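PDB 4KP2: methanogen homoaconitase large subunit from Methanocaldococcus jannaschii, which forms, with a small subunit, an iron-sulfur hydro-lyase that interconverts (R)-homocitrate and homoisocitrate through cis-homoaconitate in 2-oxosuberate biosynthesis. Local coordinates for residues 189-200 and 224-235. Sequence-based numbering, arbitrary orientation.
Sequences AKDIVLRVCKEI and GRLTLCNMAIEM
Val193, at the middle of helix 189-200, pushes its two methyls between Thr227, Leu228 and Met231. Its CG2, anti to the backbone N, lies 3.6 Å from Met231 CB, while CG1 reaches both Met231 CG and the methyl of Thr227. Leu228 comes alongside: its CD1 sits 3.7 Å from Val193 CB and also rests near the carbonyl oxygen of Ala189. The short axes of 189-200 and 224-230 run in nearly the same direction, 26° apart and 8.9 Å at closest approach. At the start of both segments two small residues meet, with Ala189 CB 3.6 Å from Gly224 CA. Beyond the helix, two methionines continue the seam. Met231 bends at chi2 and chi3, which brings its CE to 3.7 Å from Leu194 CD2 and close to Cys197 SG. In Met235, of the 3-10 segment 233-235, chi1 sets CG against Cys197, 3.6 Å from its SG, and the extended chi2 (173°) carries SD on toward Val196 and Ile200. Met235 SD meets Val196 CG1 and lies 3.7 Å from Ile200 CD1. Ile180 of strand 167-180 packs on Ile192 and Leu228, Val178 on Val196 and Ile200, and Tyr212 of strand 208-213 touches Val193 and Met235, so the pair of helices rests on the mixed sheet. Lys190 CE lies loosely against the Thr227 methyl, and its NZ hydrogen-bonds Asn325 OD1, Thr324 OG1 and Thr403 O; Thr227 OG1 hydrogen-bonds Asp223 O and Thr324 O. Thr227 lies about 8 Å, side chain to side chain, from Cys323, a predicted ligand of the [4Fe-4S] cluster. The seam itself is apolar and sulfur-rich, held by shape and dispersion, whereas the buried polar ends of Lys190 and Thr227 are satisfied outside it, in part by Thr324 and Asn325, which directly follow that cysteine.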
loop_
_atom_site.group_PDB
_atom_site.type_symbol
_atom_site.label_atom_id
_atom_site.label_comp_id
_atom_site.label_asym_id
_atom_site.label_seq_id
_atom_site.Cartn_x
_atom_site.Cartn_y
_atom_site.Cartn_z
ATOM N N ALA A 189 -19.947 17.687 3.104
ATOM C CA ALA A 189 -20.732 16.866 4.018
ATOM C C ALA A 189 -19.947 16.553 5.287
ATOM O O ALA A 189 -20.527 16.406 6.365
ATOM C CB ALA A 189 -21.167 15.584 3.332
ATOM N N LYS A 190 -18.629 16.445 5.152
ATOM C CA LYS A 190 -17.760 16.239 6.304
ATOM C C LYS A 190 -17.770 17.481 7.188
ATOM O O LYS A 190 -17.808 17.378 8.413
ATOM C CB LYS A 190 -16.335 15.907 5.858
ATOM C CG LYS A 190 -15.306 15.918 6.982
ATOM C CD LYS A 190 -15.682 14.960 8.106
ATOM C CE LYS A 190 -15.529 13.508 7.684
ATOM N NZ LYS A 190 -14.107 13.165 7.397
ATOM N N ASP A 191 -17.746 18.652 6.559
ATOM C CA ASP A 191 -17.826 19.910 7.290
ATOM C C ASP A 191 -19.171 20.019 7.999
ATOM O O ASP A 191 -19.271 20.593 9.083
ATOM C CB ASP A 191 -17.639 21.100 6.348
ATOM C CG ASP A 191 -16.277 21.111 5.683
ATOM O OD1 ASP A 191 -15.299 21.533 6.337
ATOM O OD2 ASP A 191 -16.187 20.704 4.505
ATOM N N ILE A 192 -20.203 19.463 7.375
ATOM C CA ILE A 192 -21.549 19.502 7.931
ATOM C C ILE A 192 -21.693 18.559 9.120
ATOM O O ILE A 192 -22.184 18.954 10.177
ATOM C CB ILE A 192 -22.598 19.148 6.864
ATOM C CG1 ILE A 192 -22.586 20.195 5.750
ATOM C CG2 ILE A 192 -23.980 19.055 7.483
ATOM C CD1 ILE A 192 -23.414 19.817 4.547
ATOM N N VAL A 193 -21.258 17.314 8.947
ATOM C CA VAL A 193 -21.385 16.313 10.002
ATOM C C VAL A 193 -20.489 16.645 11.197
ATOM O O VAL A 193 -20.796 16.279 12.332
ATOM C CB VAL A 193 -21.102 14.883 9.482
ATOM C CG1 VAL A 193 -19.624 14.697 9.174
ATOM C CG2 VAL A 193 -21.579 13.848 10.489
ATOM N N LEU A 194 -19.392 17.351 10.941
ATOM C CA LEU A 194 -18.523 17.809 12.016
ATOM C C LEU A 194 -19.209 18.907 12.818
ATOM O O LEU A 194 -18.972 19.054 14.014
ATOM C CB LEU A 194 -17.187 18.313 11.467
ATOM C CG LEU A 194 -16.127 17.259 11.149
ATOM C CD1 LEU A 194 -14.882 17.913 10.576
ATOM C CD2 LEU A 194 -15.788 16.455 12.394
ATOM N N ARG A 195 -20.063 19.677 12.153
ATOM C CA ARG A 195 -20.812 20.730 12.826
ATOM C C ARG A 195 -21.894 20.113 13.704
ATOM O O ARG A 195 -22.262 20.665 14.743
ATOM C CB ARG A 195 -21.443 21.677 11.807
ATOM C CG ARG A 195 -22.065 22.917 12.421
ATOM C CD ARG A 195 -21.002 23.786 13.073
ATOM N NE ARG A 195 -21.575 24.962 13.720
ATOM C CZ ARG A 195 -21.988 24.989 14.983
ATOM N NH1 ARG A 195 -21.892 23.901 15.736
ATOM N NH2 ARG A 195 -22.495 26.102 15.492
ATOM N N VAL A 196 -22.397 18.959 13.279
ATOM C CA VAL A 196 -23.436 18.249 14.014
ATOM C C VAL A 196 -22.883 17.679 15.318
ATOM O O VAL A 196 -23.571 17.657 16.340
ATOM C CB VAL A 196 -24.040 17.113 13.163
ATOM C CG1 VAL A 196 -25.103 16.359 13.945
ATOM C CG2 VAL A 196 -24.626 17.672 11.878
ATOM N N CYS A 197 -21.629 17.237 15.280
ATOM C CA CYS A 197 -21.010 16.586 16.431
ATOM C C CYS A 197 -20.733 17.541 17.594
ATOM O O CYS A 197 -20.413 17.100 18.697
ATOM C CB CYS A 197 -19.720 15.872 16.015
ATOM S SG CYS A 197 -19.937 14.532 14.815
ATOM N N LYS A 198 -20.854 18.844 17.352
ATOM C CA LYS A 198 -20.595 19.833 18.396
ATOM C C LYS A 198 -21.866 20.217 19.128
ATOM O O LYS A 198 -21.898 20.256 20.358
ATOM C CB LYS A 198 -19.957 21.092 17.811
ATOM C CG LYS A 198 -18.759 20.826 16.944
ATOM C CD LYS A 198 -17.793 19.854 17.600
ATOM C CE LYS A 198 -17.628 18.613 16.735
ATOM N NZ LYS A 198 -16.207 18.267 16.459
ATOM N N GLU A 199 -22.909 20.511 18.359
ATOM C CA GLU A 199 -24.200 20.875 18.923
ATOM C C GLU A 199 -24.734 19.728 19.768
ATOM O O GLU A 199 -25.429 19.943 20.760
ATOM C CB GLU A 199 -25.194 21.210 17.809
ATOM C CG GLU A 199 -25.934 22.523 18.007
ATOM C CD GLU A 199 -25.061 23.734 17.737
ATOM O OE1 GLU A 199 -23.997 23.569 17.104
ATOM O OE2 GLU A 199 -25.438 24.848 18.157
ATOM N N ILE A 200 -24.392 18.508 19.370
ATOM C CA ILE A 200 -24.832 17.313 20.076
ATOM C C ILE A 200 -23.812 16.866 21.119
ATOM O O ILE A 200 -24.139 16.721 22.297
ATOM C CB ILE A 200 -25.096 16.156 19.098
ATOM C CG1 ILE A 200 -26.206 16.535 18.116
ATOM C CG2 ILE A 200 -25.459 14.893 19.857
ATOM C CD1 ILE A 200 -26.598 15.418 17.176
ATOM N N GLY A 224 -22.761 12.091 0.366
ATOM C CA GLY A 224 -22.918 12.967 1.511
ATOM C C GLY A 224 -23.697 12.308 2.633
ATOM O O GLY A 224 -23.383 12.488 3.811
ATOM N N ARG A 225 -24.717 11.539 2.265
ATOM C CA ARG A 225 -25.555 10.858 3.244
ATOM C C ARG A 225 -24.793 9.743 3.953
ATOM O O ARG A 225 -25.042 9.456 5.125
ATOM C CB ARG A 225 -26.816 10.307 2.579
ATOM C CG ARG A 225 -27.711 11.384 1.994
ATOM C CD ARG A 225 -28.969 10.794 1.388
ATOM N NE ARG A 225 -29.832 11.831 0.832
ATOM C CZ ARG A 225 -31.005 11.595 0.257
ATOM N NH1 ARG A 225 -31.461 10.354 0.160
ATOM N NH2 ARG A 225 -31.724 12.601 -0.222
ATOM N N LEU A 226 -23.865 9.119 3.234
ATOM C CA LEU A 226 -23.009 8.093 3.817
ATOM C C LEU A 226 -22.110 8.690 4.893
ATOM O O LEU A 226 -21.837 8.054 5.910
ATOM C CB LEU A 226 -22.153 7.429 2.736
ATOM C CG LEU A 226 -22.585 6.039 2.264
ATOM C CD1 LEU A 226 -24.010 6.056 1.738
ATOM C CD2 LEU A 226 -21.625 5.519 1.205
ATOM N N THR A 227 -21.654 9.915 4.658
ATOM C CA THR A 227 -20.771 10.601 5.593
ATOM C C THR A 227 -21.495 10.968 6.885
ATOM O O THR A 227 -20.957 10.801 7.981
ATOM C CB THR A 227 -20.179 11.877 4.966
ATOM O OG1 THR A 227 -19.461 11.537 3.774
ATOM C CG2 THR A 227 -19.235 12.566 5.940
ATOM N N LEU A 228 -22.720 11.465 6.748
ATOM C CA LEU A 228 -23.513 11.887 7.898
ATOM C C LEU A 228 -23.863 10.722 8.819
ATOM O O LEU A 228 -23.823 10.854 10.043
ATOM C CB LEU A 228 -24.789 12.597 7.442
ATOM C CG LEU A 228 -24.770 14.127 7.479
ATOM C CD1 LEU A 228 -23.584 14.676 6.700
ATOM C CD2 LEU A 228 -26.075 14.692 6.941
ATOM N N CYS A 229 -24.202 9.583 8.227
ATOM C CA CYS A 229 -24.579 8.407 9.003
ATOM C C CYS A 229 -23.361 7.672 9.552
ATOM O O CYS A 229 -23.474 6.883 10.487
ATOM C CB CYS A 229 -25.430 7.456 8.159
ATOM S SG CYS A 229 -27.015 8.146 7.635
ATOM N N ASN A 230 -22.199 7.937 8.965
ATOM C CA ASN A 230 -20.966 7.281 9.384
ATOM C C ASN A 230 -20.470 7.790 10.733
ATOM O O ASN A 230 -19.933 7.025 11.537
ATOM C CB ASN A 230 -19.873 7.466 8.330
ATOM C CG ASN A 230 -18.591 6.737 8.683
ATOM O OD1 ASN A 230 -17.768 7.237 9.451
ATOM N ND2 ASN A 230 -18.414 5.548 8.120
ATOM N N MET A 231 -20.658 9.083 10.977
ATOM C CA MET A 231 -20.158 9.715 12.191
ATOM C C MET A 231 -21.214 9.729 13.290
ATOM O O MET A 231 -21.200 10.598 14.161
ATOM C CB MET A 231 -19.709 11.144 11.893
ATOM C CG MET A 231 -18.798 11.277 10.687
ATOM S SD MET A 231 -17.088 11.607 11.143
ATOM C CE MET A 231 -17.287 13.089 12.130
ATOM N N ALA A 232 -22.129 8.766 13.245
ATOM C CA ALA A 232 -23.193 8.684 14.239
ATOM C C ALA A 232 -22.667 8.159 15.571
ATOM O O ALA A 232 -23.047 8.647 16.635
ATOM C CB ALA A 232 -24.327 7.809 13.730
ATOM N N ILE A 233 -21.790 7.162 15.502
ATOM C CA ILE A 233 -21.214 6.554 16.698
ATOM C C ILE A 233 -20.279 7.528 17.418
ATOM O O ILE A 233 -20.091 7.445 18.632
ATOM C CB ILE A 233 -20.464 5.245 16.354
ATOM C CG1 ILE A 233 -19.978 4.542 17.623
ATOM C CG2 ILE A 233 -19.305 5.517 15.407
ATOM C CD1 ILE A 233 -21.086 4.215 18.596
ATOM N N GLU A 234 -19.713 8.467 16.665
ATOM C CA GLU A 234 -18.790 9.447 17.225
ATOM C C GLU A 234 -19.507 10.418 18.157
ATOM O O GLU A 234 -18.876 11.114 18.950
ATOM C CB GLU A 234 -18.080 10.212 16.108
ATOM C CG GLU A 234 -17.415 9.317 15.074
ATOM C CD GLU A 234 -16.331 8.437 15.668
ATOM O OE1 GLU A 234 -15.703 8.850 16.666
ATOM O OE2 GLU A 234 -16.105 7.331 15.135
ATOM N N MET A 235 -20.830 10.460 18.049
ATOM C CA MET A 235 -21.651 11.277 18.932
ATOM C C MET A 235 -22.311 10.412 19.997
ATOM O O MET A 235 -23.158 10.880 20.758
ATOM C CB MET A 235 -22.717 12.025 18.130
ATOM C CG MET A 235 -22.151 13.082 17.202
ATOM S SD MET A 235 -23.398 13.808 16.121
ATOM C CE MET A 235 -23.838 12.392 15.120
#